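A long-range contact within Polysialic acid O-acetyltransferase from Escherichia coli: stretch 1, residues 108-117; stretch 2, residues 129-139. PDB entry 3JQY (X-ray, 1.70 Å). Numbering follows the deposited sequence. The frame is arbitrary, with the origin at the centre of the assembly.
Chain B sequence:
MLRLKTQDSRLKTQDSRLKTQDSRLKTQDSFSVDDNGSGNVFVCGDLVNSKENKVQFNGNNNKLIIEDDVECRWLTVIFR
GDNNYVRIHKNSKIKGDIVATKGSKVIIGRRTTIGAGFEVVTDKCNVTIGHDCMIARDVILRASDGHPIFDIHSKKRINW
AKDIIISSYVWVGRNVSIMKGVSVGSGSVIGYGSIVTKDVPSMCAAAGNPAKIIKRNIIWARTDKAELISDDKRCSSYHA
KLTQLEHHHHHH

Stretch 1 (108-117) IGRRTTIGAG
Stretch 2 129-139: IGHDCMIARDV

The strongest tie is the salt bridge of Arg 111 with Asp 132: NE meets OD1 at 2.8 Å and NH2 of Arg 111 meets OD2 of Asp 132 at 3.0 Å. Arg 111 (m, t, m, chi4 -91°) starts sideways and Asp 132 (m) starts away, yet both ends turn inward. Both backbones are left-handed there, 61/24 and 60/31. Beside it, the guanidinium of Arg 110 (m, t, m, chi4 -91°) lies flat on the ring of His 131 (chi1 -46°, chi2 -68°), centres 4.1 Å apart, planes at 15°. The same ring's ND1 accepts from Arg 110 N at 2.8 Å, while Arg 110 O receives Asp 132 N at 2.8 Å.

Thr 112, closing a type II turn from Gly 109, carries chi1 -80° so that OG1 serves twice: it donates to Gly 130 O at 2.8 Å and accepts from Cys 133 N at 2.9 Å.

The backbones run parallel, pairing Ile 108 with Ile 129, Thr 113 with Met 134 and Ile 114 with Ile 135, at CA-CA distances of 4.8, 5.2 and 4.6 Å. Gly 109 N donates to Ile 129 O at 2.9 Å, Thr 113 N to Cys 133 O at 3.0 Å, Ile 135 N to Thr 113 O at 2.8 Å, Gly 115 N to Ile 135 O at 2.9 Å, and Asp 138 N to Ala 116 O at 2.8 Å.

Glycine suits three places: an ideal CB would sit 2.6 Å from Gly 130 C at Gly 109, 2.8 Å from Arg 137 N at Gly 115, and 2.0 Å from Asp 138 OD1 at Gly 117 (92/4).

Ile 108, Ile 114, Ile 129 (each m, t) and Ile 135 (m, m) share one buried face; Ile 114 CG1 packs 3.9 Å from Ile 135 CB, and Ile 114 CD1 lies 4.3 Å from Ile 129 CD1. The contact buries 855 Å², both sides summed.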

# COMPACT_ATOMS: atom_id res chain seq x y z
N ILE B 108 16.96 11.63 -14.39
CA ILE B 108 15.89 10.88 -15.04
C ILE B 108 16.10 10.95 -16.56
O ILE B 108 16.16 12.03 -17.13
CB ILE B 108 14.53 11.46 -14.66
CG1 ILE B 108 14.34 11.34 -13.14
CG2 ILE B 108 13.42 10.75 -15.42
CD1 ILE B 108 13.09 12.00 -12.62
N GLY B 109 16.23 9.79 -17.19
CA GLY B 109 16.64 9.71 -18.58
C GLY B 109 15.56 10.07 -19.60
O GLY B 109 14.43 10.38 -19.25
N ARG B 110 15.93 10.00 -20.87
CA ARG B 110 15.06 10.38 -21.97
C ARG B 110 13.88 9.43 -22.18
O ARG B 110 14.03 8.21 -22.05
CB ARG B 110 15.87 10.44 -23.27
CG ARG B 110 16.97 11.47 -23.25
CD ARG B 110 17.63 11.61 -24.62
NE ARG B 110 18.59 10.53 -24.88
CZ ARG B 110 19.88 10.60 -24.59
NH1 ARG B 110 20.39 11.69 -24.02
NH2 ARG B 110 20.68 9.58 -24.86
N ARG B 111 12.73 10.00 -22.52
CA ARG B 111 11.55 9.23 -22.90
C ARG B 111 11.06 8.31 -21.78
O ARG B 111 10.39 7.31 -22.04
CB ARG B 111 11.82 8.41 -24.17
CG ARG B 111 12.27 9.25 -25.36
CD ARG B 111 12.73 8.39 -26.53
NE ARG B 111 13.80 7.48 -26.15
CZ ARG B 111 15.10 7.75 -26.24
NH1 ARG B 111 15.51 8.93 -26.70
NH2 ARG B 111 15.99 6.85 -25.86
N THR B 112 11.38 8.66 -20.55
CA THR B 112 10.91 7.89 -19.41
C THR B 112 9.59 8.48 -18.92
O THR B 112 9.43 9.70 -18.88
CB THR B 112 11.97 7.87 -18.29
OG1 THR B 112 12.96 6.88 -18.61
CG2 THR B 112 11.34 7.56 -16.94
N THR B 113 8.64 7.62 -18.57
CA THR B 113 7.35 8.09 -18.05
C THR B 113 7.19 7.70 -16.59
O THR B 113 7.54 6.59 -16.19
CB THR B 113 6.17 7.55 -18.88
OG1 THR B 113 6.12 6.12 -18.81
CG2 THR B 113 6.33 7.98 -20.33
N ILE B 114 6.67 8.63 -15.80
CA ILE B 114 6.57 8.42 -14.36
C ILE B 114 5.18 8.82 -13.89
O ILE B 114 4.72 9.94 -14.13
CB ILE B 114 7.62 9.24 -13.60
CG1 ILE B 114 9.03 8.75 -13.96
CG2 ILE B 114 7.36 9.20 -12.11
CD1 ILE B 114 10.16 9.70 -13.56
N GLY B 115 4.51 7.89 -13.21
CA GLY B 115 3.14 8.10 -12.77
C GLY B 115 2.98 8.91 -11.49
O GLY B 115 3.94 9.14 -10.75
N ALA B 116 1.75 9.34 -11.23
CA ALA B 116 1.44 10.11 -10.04
C ALA B 116 1.82 9.35 -8.78
O ALA B 116 1.73 8.13 -8.73
CB ALA B 116 -0.06 10.47 -10.03
N GLY B 117 2.23 10.08 -7.75
CA GLY B 117 2.57 9.46 -6.48
C GLY B 117 4.04 9.10 -6.38
O GLY B 117 4.46 8.50 -5.40
N ILE B 129 17.46 7.10 -12.95
CA ILE B 129 16.56 6.30 -13.77
C ILE B 129 17.01 6.45 -15.21
O ILE B 129 17.22 7.56 -15.69
CB ILE B 129 15.09 6.76 -13.66
CG1 ILE B 129 14.64 6.73 -12.19
CG2 ILE B 129 14.18 5.87 -14.51
CD1 ILE B 129 13.17 7.00 -11.99
N GLY B 130 17.16 5.32 -15.91
CA GLY B 130 17.66 5.32 -17.27
C GLY B 130 16.67 5.83 -18.28
O GLY B 130 15.59 6.32 -17.93
N HIS B 131 17.03 5.72 -19.55
CA HIS B 131 16.13 6.13 -20.62
C HIS B 131 15.07 5.06 -20.84
O HIS B 131 15.26 3.90 -20.47
CB HIS B 131 16.91 6.32 -21.93
CG HIS B 131 18.17 7.11 -21.77
ND1 HIS B 131 18.18 8.45 -21.47
CD2 HIS B 131 19.47 6.75 -21.90
CE1 HIS B 131 19.42 8.88 -21.40
NE2 HIS B 131 20.23 7.87 -21.65
N ASP B 132 13.95 5.47 -21.42
CA ASP B 132 12.91 4.54 -21.87
C ASP B 132 12.32 3.67 -20.77
O ASP B 132 11.89 2.54 -21.03
CB ASP B 132 13.45 3.65 -22.99
CG ASP B 132 13.88 4.43 -24.20
OD1 ASP B 132 13.06 5.22 -24.72
OD2 ASP B 132 15.05 4.26 -24.63
N CYS B 133 12.27 4.19 -19.55
CA CYS B 133 11.62 3.45 -18.47
C CYS B 133 10.12 3.75 -18.38
O CYS B 133 9.65 4.81 -18.81
CB CYS B 133 12.28 3.73 -17.11
SG CYS B 133 13.94 3.02 -16.95
N MET B 134 9.38 2.78 -17.85
CA MET B 134 7.96 2.96 -17.57
C MET B 134 7.77 2.78 -16.07
O MET B 134 7.81 1.66 -15.56
CB MET B 134 7.12 1.94 -18.34
CG MET B 134 5.61 2.10 -18.14
SD MET B 134 4.65 1.13 -19.33
CE MET B 134 5.03 -0.54 -18.80
N ILE B 135 7.61 3.90 -15.37
CA ILE B 135 7.41 3.89 -13.93
C ILE B 135 5.94 4.15 -13.63
O ILE B 135 5.41 5.22 -13.95
CB ILE B 135 8.27 4.97 -13.24
CG1 ILE B 135 9.74 4.89 -13.70
CG2 ILE B 135 8.14 4.89 -11.73
CD1 ILE B 135 10.36 3.52 -13.58
N ALA B 136 5.26 3.17 -13.04
CA ALA B 136 3.83 3.29 -12.78
C ALA B 136 3.55 4.23 -11.60
O ALA B 136 4.47 4.85 -11.06
CB ALA B 136 3.23 1.92 -12.51
N ARG B 137 2.29 4.32 -11.21
CA ARG B 137 1.90 5.20 -10.12
C ARG B 137 2.39 4.69 -8.78
O ARG B 137 2.59 3.48 -8.60
CB ARG B 137 0.38 5.38 -10.09
CG ARG B 137 -0.16 6.09 -11.32
CD ARG B 137 -1.60 6.54 -11.14
NE ARG B 137 -2.01 7.42 -12.24
CZ ARG B 137 -3.01 8.30 -12.16
NH1 ARG B 137 -3.70 8.43 -11.04
NH2 ARG B 137 -3.31 9.06 -13.20
N ASP B 138 2.57 5.61 -7.84
CA ASP B 138 2.92 5.29 -6.46
C ASP B 138 4.21 4.47 -6.36
O ASP B 138 4.25 3.45 -5.68
CB ASP B 138 1.77 4.56 -5.77
CG ASP B 138 0.52 5.41 -5.68
OD1 ASP B 138 0.66 6.64 -5.51
OD2 ASP B 138 -0.59 4.85 -5.78
N VAL B 139 5.25 4.94 -7.05
CA VAL B 139 6.56 4.33 -6.94
C VAL B 139 7.46 5.21 -6.08
O VAL B 139 7.62 6.40 -6.36
CB VAL B 139 7.21 4.12 -8.31
CG1 VAL B 139 8.66 3.68 -8.16
CG2 VAL B 139 6.41 3.10 -9.11
O HOH W 1 10.49 5.02 -24.42
O HOH W 2 4.46 5.59 -16.65
O HOH W 3 5.16 6.80 -9.30